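Local coordinates for protein adenosine deaminase 1 (Arthrobacter aurescens, PDB 3RYS) that probably catalyses the zinc-dependent hydrolytic deamination of adenine to hypoxanthine, a step of purine salvage and nitrogen catabolism, at residues Gln235-Glu240 against Ile271-Cys276; Ile221-Arg226 against Thr245-Ser250; Gln74-Phe79 against Cys117-Ala122; Met82-Leu87 against Ala122-Thr127; Asn313-Ser318 against Val327-Val332. All coordinates share one frame; numbering follows the deposited sequence.

Interaction 1: residues Gln235-Glu240 against Ile271-Cys276; sequences QRLVAE and IGLNVC
Val238 and Leu273 meet at about a right angle, and the apolar contact between segments 235-240 and 271-276 gathers round one methyl group, Leu273 CD2. Leu273 CD2 lies 3.4 Å from Leu237 CB and 3.5 Å from Val238 CG2, so two successive residues of the helix share a single leucine branch. Val238 has CG1 anti to its backbone N (chi1 168°), which leaves CG2 beside that N and facing the loop. Val238 CG2 also packs on backbone, 3.4 Å from Ile271 O. Leu237 also touches Leu244 of strand 244-246, and Leu273 rests on Met268 and Met228.

In the barrel of this adenosine deaminase family enzyme, which belongs to the TIM-barrel clan, helix 231-240 follows strand 220-221, and the opposing loop leads from helix 265-270 into strand 275-277. Gly272 ends the earlier helix with a Schellman motif; its positive phi (93°) would press a CB against the carbonyl O of Ile271.

The polar link is indirect. One water accepts from Asn274 N at 3.0 Å and donates a weak bond to Leu237 O, 2.7 Å away, tying the helix to the backbone that leads into strand 275-277. Asn274 itself centres an inverse gamma turn, and its ND2 donates to Gln241 O. Within the helix, Arg236 NE and Glu240 OE2 form a salt bridge at 3.0 Å, while Arg236 NH1 pairs with Asp214.

Interaction 2: residues Ile221-Arg226 against Thr245-Ser250; sequences IDHGIR and TVCPLS. With ADE (adenine), chain D.
Thr245 OG1 donates to Asp222 OD1 at 2.6 Å, using the carboxylate oxygen's anti lone pair; the two side chains lie side by side and point the same way. OG1 takes the place between backbone N and carbonyl carbon (chi1 64°), where it also bonds His19 ND1. Thr245 is thus a second-shell residue of the zinc site, holding the ligand His19, and Asp222 stands one step behind it.

The segments meet at a single parallel bridge, Asp222 with Thr245, where neighbouring strands of the TIM barrel come together. Thr245 N donates to Ile221 O at 2.9 Å. One step on, His223 N donates to Thr245 O at 3.0 Å.

Beyond the bridge, the His223 ring enters the adenine pocket. A water lying in the ring plane is 2.7 Å from His223 ND1 and accepts from Cys247 N at 3.0 Å, so the imidazole is tied to the N-cap residue of helix 248-253. The other ring nitrogen faces the substrate: ADE N6 lies at the ring's edge, near its plane, 3.1 Å from His223 NE2. Ser250 OG also lies near the ring's edge, but its bond goes to Asp280, a zinc ligand.

Packing completes the contact. Ile225 CG2 touches Val246 CG1, and Cys247 SG approaches the imidazole obliquely, 3.7 Å from His223 CE1.

Interaction 3: residues Gln74-Phe79 against Cys117-Ala122; sequences QTEQDF and CVNGVA
With chi1 at -71°, Phe79 sets CG beside its backbone N, anti to the carbonyl carbon; CB already points toward the facing helix, and the ring lies with one face against Cys117. Cys117 answers with its backbone: CA stands over the centre of the ring, 3.6 Å from the Phe79 centroid and 8° off the ring normal, a CH-pi contact. Cys117 CB adds to the same face, 3.5 Å from Phe79 CZ, while SG keeps a more distant, oblique sulfur-aromatic approach. Nearer the backbone, Phe79 CB rests on Gly120 CA at 3.6 Å. His107 meets the Phe79 ring edge-to-face. An alanine in place of Phe79 would keep CB on Gly120 but would probably leave Cys117 CA and CB facing a gap and His107 without its ring partner.

Helices 76-92 and 114-125 are neighbours on the outside of the TIM barrel, and they come very close here because Gly120 has no side chain: Glu76 O lies 3.4 Å from Gly120 CA, and a CB at this position would collide with both Glu76 O and Phe79 CB.

Glu76 brings CG against Gly120 and, its chain extended beyond that atom, sets its carboxylate against Asn119, with Glu76 OE2 3.3 Å from Asn119 CB and carboxylate and amide planes 72° apart. Asn119 ND2 itself donates to Glu115. The start of helix 76-92 is fixed by a capping box: Asp78 N donates to Thr75 OG1 at 3.1 Å, and Thr75 N to Asp78 OD2 at 2.8 Å. Asp78 OD2 also accepts from Gln74 N, while OD1 of the same carboxylate forms a salt bridge with Arg37.

Interaction 4: residues Met82-Leu87 against Ala122-Thr127; sequences MTRAYL and ANALAT
Ala124 CB sits against the Thr83 side chain, 3.5 Å from Thr83 CB, at the middle of an apolar seam between helices 76-92 and 114-125 on the outer layer of the TIM barrel. Thr83 has CG2 anti to its backbone N, and this methyl meets both Ala124 CB and Leu125 CD2, the latter at 3.6 Å. Its hydroxyl turns back to its own helix and bonds Phe79 O. Arg84 CG adds to the seam, 3.9 Å from Ala124 CB. One turn after Thr83, Leu87 crosses Leu125 at about a right angle, Leu87 CD1 lying 4.1 Å from Leu125 CD2. The two leucines continue inward to Thr136 of strand 135-143, and Leu125 also reaches Ile100, so this end of the seam joins the helix pair to the barrel wall.

Side chain also packs on backbone: Leu87 CD1 comes within 3.7 Å of Ala124 O.

A third kind of contact involves the charged end of Arg84. This residue, partly exposed, is extended from CG to NE, which brings its guanidinium to Thr127. Thr127, whose hydroxyl bonds Asp131, offers its methyl to the guanidinium edge: Thr127 CG2 lies in the plane of that group, 3.8 Å from Arg84 NH2.

Interaction 5: residues Asn313-Ser318 against Val327-Val332; sequences NSIRSS and VLLDEV
Ile315 is the bump of this contact, projecting from helix 304-317 into a hollow formed by Leu328, Leu329 and Val332 of the facing helix. Its CG1 is anti to the carbonyl carbon (chi1 -60°), and the extended second torsion, 176°, carries CD1 forward between the three residues. The tip of the branch meets Leu328 CB, 3.5 Å from Ile315 CD1, and Val332 CG1, 3.7 Å from the same methyl. Leu329 closes another wall: its CD1 packs 3.5 Å from Ile315 CB and touches CG2 and CD1 as well, the two side chains sliding past each other in opposite directions.

Segments 313-317 and 327-332 form an antiparallel helical hairpin near the C-terminal end of the chain in this TIM-barrel enzyme, their axes 9.8 Å apart at closest approach and at 173° to each other. An alanine in place of Ile315 would keep the CB contact with Leu329 CD1, but losing CG1, CG2 and CD1 would probably leave a gap beside Leu328 CB and Val332 CG1.

Neighbours continue the fit: Leu329 also leans on Ala312 and Val332 on Ala308, both of helix 304-317, while Leu328 extends to Arg96 and His97 of strand 95-102. The aliphatic part of exposed Arg316 gives a looser contact, CG 4.3 Å from Leu329 CD2. In the last turn of segment 313-318, Ser318 OG donates to Ile315 O at 2.7 Å; this carbonyl also accepts from Ser318 N, so two bonds of one residue hold it.

Interactions 3 and 4 come first along the chain, with alternating segments; they share Ala122 and follow helices 76-92 and 114-125, their centres 9 Å apart. Interactions 1 and 2 interlock likewise and meet through neighbouring parallel strands 244-246 and 275-277, where Val275 packs on Val246. Interaction 5 comes last and touches interaction 1 through Asn274, which makes a weak hydrogen bond to Ser317. Interactions 1 and 3 lie on opposite sides of the chain's centre, about 37 Å between centres. Interaction 2 belongs to the adenine pocket beside the zinc, whereas the other four join helices and loops around the barrel that carries this site.

Interaction 1: residues Gln235-Glu240 against Ile271-Cys276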
# COMPACT_ATOMS: atom_id res chain seq x y z
N GLN A 235 22.64 1.78 6.17
CA GLN A 235 23.43 0.80 6.91
C GLN A 235 22.58 0.08 7.94
O GLN A 235 22.61 -1.15 8.02
CB GLN A 235 24.60 1.50 7.60
CG GLN A 235 25.94 0.84 7.39
CD GLN A 235 27.09 1.85 7.45
OE1 GLN A 235 27.77 2.10 6.45
NE2 GLN A 235 27.30 2.45 8.62
N ARG A 236 21.82 0.84 8.71
CA ARG A 236 20.93 0.27 9.71
C ARG A 236 19.82 -0.58 9.08
O ARG A 236 19.51 -1.67 9.57
CB ARG A 236 20.30 1.36 10.57
CG ARG A 236 19.15 0.86 11.41
CD ARG A 236 18.36 2.00 12.01
NE ARG A 236 17.33 1.50 12.92
CZ ARG A 236 16.62 2.27 13.74
NH1 ARG A 236 16.84 3.58 13.75
NH2 ARG A 236 15.71 1.74 14.54
N LEU A 237 19.22 -0.08 8.01
CA LEU A 237 18.20 -0.82 7.29
C LEU A 237 18.72 -2.21 6.93
O LEU A 237 18.12 -3.23 7.29
CB LEU A 237 17.80 -0.07 6.02
CG LEU A 237 16.63 0.92 6.12
CD1 LEU A 237 16.38 1.38 7.55
CD2 LEU A 237 16.86 2.11 5.20
N VAL A 238 19.85 -2.24 6.23
CA VAL A 238 20.50 -3.49 5.86
C VAL A 238 20.80 -4.36 7.08
O VAL A 238 20.55 -5.57 7.08
CB VAL A 238 21.81 -3.22 5.10
CG1 VAL A 238 22.62 -4.50 4.98
CG2 VAL A 238 21.52 -2.64 3.74
N ALA A 239 21.34 -3.74 8.13
CA ALA A 239 21.73 -4.46 9.34
C ALA A 239 20.54 -5.08 10.08
O ALA A 239 20.66 -6.15 10.68
CB ALA A 239 22.49 -3.52 10.27
N GLU A 240 19.40 -4.40 10.03
CA GLU A 240 18.24 -4.84 10.80
C GLU A 240 17.22 -5.56 9.93
O GLU A 240 16.28 -6.17 10.43
CB GLU A 240 17.59 -3.66 11.51
CG GLU A 240 18.54 -2.87 12.40
CD GLU A 240 17.84 -1.81 13.22
OE1 GLU A 240 16.59 -1.72 13.14
OE2 GLU A 240 18.53 -1.07 13.94
N ILE A 271 22.30 -4.28 -2.58
CA ILE A 271 23.00 -3.95 -1.34
C ILE A 271 22.36 -4.56 -0.09
O ILE A 271 22.78 -4.28 1.03
CB ILE A 271 23.15 -2.43 -1.13
CG1 ILE A 271 21.78 -1.77 -1.01
CG2 ILE A 271 23.99 -1.82 -2.25
CD1 ILE A 271 21.84 -0.26 -0.85
N GLY A 272 21.33 -5.39 -0.29
CA GLY A 272 20.78 -6.17 0.80
C GLY A 272 19.61 -5.57 1.56
O GLY A 272 19.15 -6.14 2.55
N LEU A 273 19.12 -4.41 1.11
CA LEU A 273 17.92 -3.84 1.71
C LEU A 273 16.77 -4.83 1.53
O LEU A 273 16.59 -5.38 0.44
CB LEU A 273 17.56 -2.50 1.06
CG LEU A 273 18.49 -1.32 1.35
CD1 LEU A 273 18.05 -0.10 0.56
CD2 LEU A 273 18.51 -1.01 2.83
N ASN A 274 16.01 -5.06 2.59
CA ASN A 274 14.91 -6.01 2.56
C ASN A 274 13.68 -5.45 1.83
O ASN A 274 12.64 -5.22 2.45
CB ASN A 274 14.54 -6.43 3.98
CG ASN A 274 13.45 -7.47 4.01
OD1 ASN A 274 13.27 -8.23 3.06
ND2 ASN A 274 12.70 -7.51 5.11
N VAL A 275 13.81 -5.25 0.53
CA VAL A 275 12.77 -4.58 -0.25
C VAL A 275 11.79 -5.54 -0.91
O VAL A 275 12.12 -6.70 -1.19
CB VAL A 275 13.38 -3.70 -1.35
CG1 VAL A 275 14.02 -2.45 -0.75
CG2 VAL A 275 14.39 -4.50 -2.17
N CYS A 276 10.58 -5.05 -1.15
CA CYS A 276 9.59 -5.79 -1.92
C CYS A 276 8.82 -4.84 -2.84
O CYS A 276 8.89 -3.62 -2.68
CB CYS A 276 8.63 -6.55 -0.99
SG CYS A 276 7.61 -5.51 0.08
O HOH W 1 16.44 -3.51 5.14

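Interaction 2: residues Ile221-Arg226 against Thr245-Ser250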
# COMPACT_ATOMS: atom_id res chain seq x y z
N ILE A 221 8.97 0.03 6.76
CA ILE A 221 8.94 1.35 6.16
C ILE A 221 8.24 1.31 4.80
O ILE A 221 8.52 0.43 3.98
CB ILE A 221 10.35 1.94 5.98
CG1 ILE A 221 10.99 2.22 7.35
CG2 ILE A 221 10.31 3.20 5.14
CD1 ILE A 221 10.39 3.40 8.07
N ASP A 222 7.35 2.26 4.58
CA ASP A 222 6.62 2.31 3.32
C ASP A 222 7.27 3.31 2.36
O ASP A 222 7.45 4.48 2.69
CB ASP A 222 5.15 2.61 3.58
CG ASP A 222 4.47 1.52 4.40
OD1 ASP A 222 4.61 0.33 4.04
OD2 ASP A 222 3.81 1.84 5.41
N HIS A 223 7.62 2.82 1.17
CA HIS A 223 8.46 3.53 0.22
C HIS A 223 9.94 3.45 0.62
O HIS A 223 10.63 2.50 0.25
CB HIS A 223 8.00 4.99 0.03
CG HIS A 223 6.70 5.13 -0.70
ND1 HIS A 223 6.53 4.71 -2.00
CD2 HIS A 223 5.51 5.64 -0.31
CE1 HIS A 223 5.29 4.95 -2.38
NE2 HIS A 223 4.65 5.52 -1.37
N GLY A 224 10.41 4.44 1.37
CA GLY A 224 11.76 4.41 1.91
C GLY A 224 12.89 4.65 0.91
O GLY A 224 14.06 4.50 1.26
N ILE A 225 12.55 5.03 -0.31
CA ILE A 225 13.57 5.16 -1.35
C ILE A 225 14.58 6.28 -1.09
O ILE A 225 15.71 6.24 -1.59
CB ILE A 225 12.95 5.36 -2.75
CG1 ILE A 225 12.09 6.62 -2.78
CG2 ILE A 225 12.15 4.13 -3.15
CD1 ILE A 225 11.81 7.13 -4.18
N ARG A 226 14.19 7.29 -0.31
CA ARG A 226 15.10 8.40 -0.03
C ARG A 226 16.15 8.05 1.02
O ARG A 226 17.01 8.87 1.35
CB ARG A 226 14.34 9.67 0.34
CG ARG A 226 13.69 10.36 -0.85
CD ARG A 226 13.31 11.78 -0.53
NE ARG A 226 14.49 12.59 -0.22
CZ ARG A 226 14.44 13.80 0.34
NH1 ARG A 226 13.27 14.34 0.65
NH2 ARG A 226 15.57 14.47 0.58
N THR A 245 8.72 -1.34 1.74
CA THR A 245 7.69 -1.58 0.75
C THR A 245 7.78 -0.62 -0.44
O THR A 245 7.06 0.39 -0.52
CB THR A 245 6.28 -1.60 1.39
OG1 THR A 245 5.96 -0.32 1.94
CG2 THR A 245 6.22 -2.65 2.50
N VAL A 246 8.67 -0.94 -1.38
CA VAL A 246 8.88 -0.11 -2.56
C VAL A 246 7.72 -0.17 -3.56
O VAL A 246 7.13 -1.23 -3.77
CB VAL A 246 10.18 -0.51 -3.30
CG1 VAL A 246 10.45 0.46 -4.46
CG2 VAL A 246 11.36 -0.54 -2.33
N CYS A 247 7.41 0.97 -4.16
CA CYS A 247 6.35 1.06 -5.16
C CYS A 247 6.87 1.74 -6.42
O CYS A 247 6.79 2.96 -6.55
CB CYS A 247 5.15 1.83 -4.59
SG CYS A 247 4.65 1.32 -2.93
N PRO A 248 7.42 0.94 -7.35
CA PRO A 248 8.12 1.43 -8.55
C PRO A 248 7.31 2.40 -9.41
O PRO A 248 7.75 3.53 -9.62
CB PRO A 248 8.42 0.14 -9.32
CG PRO A 248 8.48 -0.92 -8.24
CD PRO A 248 7.44 -0.53 -7.25
N LEU A 249 6.15 1.96 -9.90
CA LEU A 249 5.32 2.80 -10.74
C LEU A 249 4.82 4.04 -10.00
O LEU A 249 4.71 5.12 -10.58
CB LEU A 249 4.13 2.01 -11.28
CG LEU A 249 4.46 0.87 -12.24
CD1 LEU A 249 3.18 0.26 -12.81
CD2 LEU A 249 5.38 1.37 -13.35
N SER A 250 4.50 3.87 -8.72
CA SER A 250 4.05 4.99 -7.92
C SER A 250 5.09 6.12 -7.93
O SER A 250 4.77 7.28 -8.22
CB SER A 250 3.75 4.53 -6.49
OG SER A 250 3.37 5.62 -5.68
N9 ADE D . -1.92 8.16 0.30
C8 ADE D . -2.21 7.17 -0.59
N7 ADE D . -1.17 6.69 -1.23
C5 ADE D . -0.11 7.43 -0.72
C6 ADE D . 1.27 7.42 -0.98
N6 ADE D . 1.84 6.60 -1.87
N1 ADE D . 2.05 8.29 -0.29
C2 ADE D . 1.48 9.11 0.59
N3 ADE D . 0.19 9.22 0.93
C4 ADE D . -0.56 8.35 0.23
O HOH W 2 8.69 3.41 -3.03

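Interaction 3: residues Gln74-Phe79 against Cys117-Ala122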
# COMPACT_ATOMS: atom_id res chain seq x y z
N GLN A 74 -20.27 6.06 -0.37
CA GLN A 74 -21.26 6.50 0.62
C GLN A 74 -21.74 5.37 1.53
O GLN A 74 -21.91 5.55 2.73
CB GLN A 74 -22.47 7.12 -0.08
CG GLN A 74 -22.17 8.40 -0.84
CD GLN A 74 -21.62 9.49 0.05
OE1 GLN A 74 -20.62 10.12 -0.27
NE2 GLN A 74 -22.29 9.72 1.18
N THR A 75 -21.97 4.20 0.94
CA THR A 75 -22.61 3.11 1.65
C THR A 75 -21.66 1.96 1.89
O THR A 75 -20.62 1.84 1.25
CB THR A 75 -23.82 2.57 0.85
OG1 THR A 75 -23.35 1.81 -0.28
CG2 THR A 75 -24.69 3.71 0.36
N GLU A 76 -22.05 1.10 2.83
CA GLU A 76 -21.30 -0.10 3.14
C GLU A 76 -21.06 -0.89 1.86
O GLU A 76 -19.97 -1.41 1.64
CB GLU A 76 -22.08 -0.93 4.17
CG GLU A 76 -21.21 -1.71 5.13
CD GLU A 76 -21.92 -2.00 6.44
OE1 GLU A 76 -22.31 -1.04 7.13
OE2 GLU A 76 -22.06 -3.20 6.79
N GLN A 77 -22.09 -0.98 1.02
CA GLN A 77 -22.00 -1.71 -0.24
C GLN A 77 -20.90 -1.13 -1.12
O GLN A 77 -20.16 -1.86 -1.77
CB GLN A 77 -23.35 -1.68 -0.97
CG GLN A 77 -23.44 -2.61 -2.18
CD GLN A 77 -23.11 -4.06 -1.84
OE1 GLN A 77 -23.29 -4.51 -0.71
NE2 GLN A 77 -22.61 -4.79 -2.83
N ASP A 78 -20.79 0.20 -1.12
CA ASP A 78 -19.75 0.89 -1.89
C ASP A 78 -18.35 0.43 -1.51
O ASP A 78 -17.52 0.15 -2.38
CB ASP A 78 -19.89 2.40 -1.72
CG ASP A 78 -21.17 2.94 -2.30
OD1 ASP A 78 -21.71 2.31 -3.24
OD2 ASP A 78 -21.65 4.00 -1.83
N PHE A 79 -18.08 0.34 -0.21
CA PHE A 79 -16.78 -0.09 0.27
C PHE A 79 -16.51 -1.55 -0.04
O PHE A 79 -15.41 -1.92 -0.47
CB PHE A 79 -16.63 0.20 1.77
CG PHE A 79 -16.51 1.66 2.09
CD1 PHE A 79 -15.28 2.30 2.01
CD2 PHE A 79 -17.62 2.40 2.46
CE1 PHE A 79 -15.16 3.66 2.30
CE2 PHE A 79 -17.51 3.75 2.75
CZ PHE A 79 -16.27 4.38 2.67
N CYS A 117 -17.49 2.64 6.72
CA CYS A 117 -16.28 2.34 5.96
C CYS A 117 -15.58 1.07 6.45
O CYS A 117 -15.15 0.25 5.65
CB CYS A 117 -15.32 3.53 5.88
SG CYS A 117 -14.76 4.27 7.44
N VAL A 118 -15.50 0.89 7.77
CA VAL A 118 -14.89 -0.32 8.33
C VAL A 118 -15.68 -1.58 7.98
O VAL A 118 -15.10 -2.56 7.49
CB VAL A 118 -14.74 -0.24 9.86
CG1 VAL A 118 -14.13 -1.52 10.40
CG2 VAL A 118 -13.90 0.97 10.25
N ASN A 119 -16.98 -1.57 8.23
CA ASN A 119 -17.82 -2.71 7.89
C ASN A 119 -17.78 -3.06 6.41
O ASN A 119 -17.72 -4.24 6.04
CB ASN A 119 -19.27 -2.48 8.33
CG ASN A 119 -19.44 -2.51 9.84
OD1 ASN A 119 -18.51 -2.84 10.58
ND2 ASN A 119 -20.64 -2.16 10.30
N GLY A 120 -17.82 -2.04 5.56
CA GLY A 120 -17.81 -2.25 4.12
C GLY A 120 -16.60 -3.05 3.66
O GLY A 120 -16.73 -4.02 2.92
N VAL A 121 -15.42 -2.63 4.11
CA VAL A 121 -14.18 -3.31 3.75
C VAL A 121 -14.08 -4.68 4.40
O VAL A 121 -13.90 -5.69 3.73
CB VAL A 121 -12.95 -2.47 4.14
CG1 VAL A 121 -11.67 -3.22 3.83
CG2 VAL A 121 -12.98 -1.12 3.43
N ALA A 122 -14.22 -4.71 5.73
CA ALA A 122 -14.08 -5.94 6.50
C ALA A 122 -14.94 -7.06 5.93
O ALA A 122 -14.49 -8.20 5.81
CB ALA A 122 -14.44 -5.69 7.96

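Interaction 4: residues Met82-Leu87 against Ala122-Thr127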
# COMPACT_ATOMS: atom_id res chain seq x y z
N MET A 82 -15.73 -2.02 -3.74
CA MET A 82 -14.40 -1.54 -4.08
C MET A 82 -13.33 -2.53 -3.66
O MET A 82 -12.36 -2.77 -4.39
CB MET A 82 -14.12 -0.19 -3.41
CG MET A 82 -12.65 0.19 -3.37
SD MET A 82 -12.38 1.73 -2.49
CE MET A 82 -12.91 1.28 -0.84
N THR A 83 -13.52 -3.11 -2.48
CA THR A 83 -12.56 -4.04 -1.91
C THR A 83 -12.53 -5.33 -2.72
O THR A 83 -11.46 -5.89 -2.97
CB THR A 83 -12.89 -4.35 -0.44
OG1 THR A 83 -13.09 -3.13 0.28
CG2 THR A 83 -11.76 -5.14 0.21
N ARG A 84 -13.70 -5.80 -3.12
CA ARG A 84 -13.80 -7.04 -3.88
C ARG A 84 -13.23 -6.90 -5.28
O ARG A 84 -12.69 -7.86 -5.83
CB ARG A 84 -15.26 -7.52 -3.94
CG ARG A 84 -15.66 -8.33 -2.72
CD ARG A 84 -17.16 -8.57 -2.61
NE ARG A 84 -17.44 -9.39 -1.43
CZ ARG A 84 -18.62 -9.48 -0.83
NH1 ARG A 84 -19.66 -8.79 -1.29
NH2 ARG A 84 -18.77 -10.25 0.24
N ALA A 85 -13.34 -5.71 -5.85
CA ALA A 85 -12.85 -5.46 -7.19
C ALA A 85 -11.33 -5.53 -7.19
O ALA A 85 -10.71 -5.93 -8.17
CB ALA A 85 -13.33 -4.11 -7.71
N TYR A 86 -10.72 -5.12 -6.08
CA TYR A 86 -9.28 -5.22 -5.93
C TYR A 86 -8.85 -6.65 -5.65
O TYR A 86 -7.94 -7.16 -6.30
CB TYR A 86 -8.77 -4.31 -4.80
CG TYR A 86 -7.41 -4.76 -4.30
CD1 TYR A 86 -6.27 -4.54 -5.05
CD2 TYR A 86 -7.29 -5.44 -3.10
CE1 TYR A 86 -5.03 -4.97 -4.61
CE2 TYR A 86 -6.06 -5.87 -2.65
CZ TYR A 86 -4.93 -5.63 -3.41
OH TYR A 86 -3.70 -6.07 -2.96
N LEU A 87 -9.50 -7.30 -4.69
CA LEU A 87 -9.14 -8.66 -4.32
C LEU A 87 -9.21 -9.58 -5.54
O LEU A 87 -8.37 -10.46 -5.72
CB LEU A 87 -10.05 -9.18 -3.20
CG LEU A 87 -9.89 -8.52 -1.83
CD1 LEU A 87 -11.03 -8.89 -0.89
CD2 LEU A 87 -8.55 -8.89 -1.21
N ALA A 122 -14.22 -4.71 5.73
CA ALA A 122 -14.08 -5.94 6.50
C ALA A 122 -14.94 -7.06 5.93
O ALA A 122 -14.49 -8.20 5.81
CB ALA A 122 -14.44 -5.69 7.96
N ASN A 123 -16.19 -6.74 5.60
CA ASN A 123 -17.11 -7.72 5.05
C ASN A 123 -16.57 -8.35 3.78
O ASN A 123 -16.77 -9.54 3.52
CB ASN A 123 -18.49 -7.11 4.81
CG ASN A 123 -19.21 -6.76 6.11
OD1 ASN A 123 -18.88 -7.28 7.18
ND2 ASN A 123 -20.20 -5.87 6.02
N ALA A 124 -15.86 -7.55 2.98
CA ALA A 124 -15.21 -8.06 1.79
C ALA A 124 -13.99 -8.90 2.16
O ALA A 124 -13.69 -9.89 1.50
CB ALA A 124 -14.82 -6.92 0.86
N LEU A 125 -13.30 -8.51 3.22
CA LEU A 125 -12.06 -9.18 3.63
C LEU A 125 -12.31 -10.51 4.32
O LEU A 125 -11.56 -11.47 4.13
CB LEU A 125 -11.24 -8.28 4.56
CG LEU A 125 -10.78 -6.94 3.99
CD1 LEU A 125 -9.95 -6.21 5.02
CD2 LEU A 125 -10.00 -7.14 2.70
N ALA A 126 -13.35 -10.55 5.14
CA ALA A 126 -13.68 -11.74 5.93
C ALA A 126 -13.97 -12.95 5.05
O ALA A 126 -14.11 -14.07 5.53
CB ALA A 126 -14.87 -11.45 6.84
N THR A 127 -14.05 -12.71 3.75
CA THR A 127 -14.46 -13.73 2.80
C THR A 127 -13.43 -13.82 1.66
O THR A 127 -13.67 -14.47 0.64
CB THR A 127 -15.85 -13.38 2.23
OG1 THR A 127 -16.49 -14.56 1.73
CG2 THR A 127 -15.73 -12.34 1.11

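Interaction 5: residues Asn313-Ser318 against Val327-Val332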
# COMPACT_ATOMS: atom_id res chain seq x y z
N ASN A 313 10.74 -11.91 -0.08
CA ASN A 313 10.83 -10.80 0.86
C ASN A 313 9.43 -10.39 1.32
O ASN A 313 9.15 -10.33 2.51
CB ASN A 313 11.53 -9.60 0.22
CG ASN A 313 13.03 -9.77 0.12
OD1 ASN A 313 13.73 -8.91 -0.41
ND2 ASN A 313 13.53 -10.88 0.65
N SER A 314 8.56 -10.13 0.35
CA SER A 314 7.21 -9.67 0.65
C SER A 314 6.48 -10.64 1.58
O SER A 314 5.62 -10.24 2.37
CB SER A 314 6.41 -9.47 -0.63
OG SER A 314 5.81 -10.69 -1.04
N ILE A 315 6.82 -11.93 1.48
CA ILE A 315 6.17 -12.93 2.32
C ILE A 315 6.79 -12.94 3.71
O ILE A 315 6.07 -12.96 4.71
CB ILE A 315 6.23 -14.34 1.69
CG1 ILE A 315 5.53 -14.34 0.33
CG2 ILE A 315 5.59 -15.35 2.62
CD1 ILE A 315 5.63 -15.65 -0.41
N ARG A 316 8.12 -12.93 3.77
CA ARG A 316 8.82 -12.91 5.05
C ARG A 316 8.49 -11.65 5.83
O ARG A 316 8.52 -11.65 7.06
CB ARG A 316 10.33 -12.97 4.85
CG ARG A 316 10.83 -14.23 4.18
CD ARG A 316 12.35 -14.31 4.30
NE ARG A 316 12.91 -15.26 3.35
CZ ARG A 316 13.37 -14.93 2.15
NH1 ARG A 316 13.35 -13.67 1.75
NH2 ARG A 316 13.86 -15.87 1.35
N SER A 317 8.17 -10.58 5.11
CA SER A 317 7.92 -9.29 5.73
C SER A 317 6.47 -9.12 6.17
O SER A 317 6.17 -8.30 7.04
CB SER A 317 8.33 -8.15 4.79
OG SER A 317 9.69 -8.27 4.41
N SER A 318 5.57 -9.90 5.58
CA SER A 318 4.15 -9.80 5.93
C SER A 318 3.91 -10.12 7.41
O SER A 318 4.78 -10.67 8.09
CB SER A 318 3.31 -10.71 5.04
OG SER A 318 3.57 -12.08 5.30
N VAL A 327 3.77 -21.98 3.28
CA VAL A 327 3.14 -22.50 2.07
C VAL A 327 3.31 -21.53 0.89
O VAL A 327 3.49 -21.96 -0.25
CB VAL A 327 1.64 -22.84 2.28
CG1 VAL A 327 1.48 -23.80 3.45
CG2 VAL A 327 0.82 -21.58 2.48
N LEU A 328 3.27 -20.24 1.17
CA LEU A 328 3.48 -19.23 0.14
C LEU A 328 4.94 -19.20 -0.31
O LEU A 328 5.23 -19.09 -1.50
CB LEU A 328 3.04 -17.84 0.63
CG LEU A 328 1.59 -17.44 0.38
CD1 LEU A 328 0.64 -18.61 0.51
CD2 LEU A 328 1.18 -16.30 1.30
N LEU A 329 5.85 -19.30 0.65
CA LEU A 329 7.27 -19.40 0.33
C LEU A 329 7.55 -20.59 -0.58
O LEU A 329 8.35 -20.50 -1.51
CB LEU A 329 8.10 -19.50 1.62
CG LEU A 329 8.92 -18.27 2.02
CD1 LEU A 329 8.48 -17.02 1.27
CD2 LEU A 329 8.88 -18.06 3.52
N ASP A 330 6.89 -21.72 -0.30
CA ASP A 330 7.08 -22.92 -1.11
C ASP A 330 6.54 -22.71 -2.52
O ASP A 330 6.99 -23.36 -3.47
CB ASP A 330 6.41 -24.13 -0.46
CG ASP A 330 7.26 -24.72 0.66
OD1 ASP A 330 8.48 -24.46 0.68
OD2 ASP A 330 6.70 -25.46 1.50
N GLU A 331 5.57 -21.86 -2.63
CA GLU A 331 4.99 -21.47 -3.84
C GLU A 331 5.91 -20.67 -4.69
O GLU A 331 5.86 -20.81 -5.86
CB GLU A 331 3.73 -20.71 -3.53
CG GLU A 331 2.52 -21.47 -3.82
CD GLU A 331 1.28 -20.84 -3.31
OE1 GLU A 331 0.57 -21.47 -2.54
OE2 GLU A 331 0.98 -19.76 -3.70
N VAL A 332 6.75 -19.84 -4.11
CA VAL A 332 7.65 -19.07 -4.90
C VAL A 332 8.81 -19.88 -5.38
O VAL A 332 9.25 -19.69 -6.49
CB VAL A 332 8.05 -17.69 -4.31
CG1 VAL A 332 7.61 -17.48 -3.01
CG2 VAL A 332 9.46 -17.40 -4.45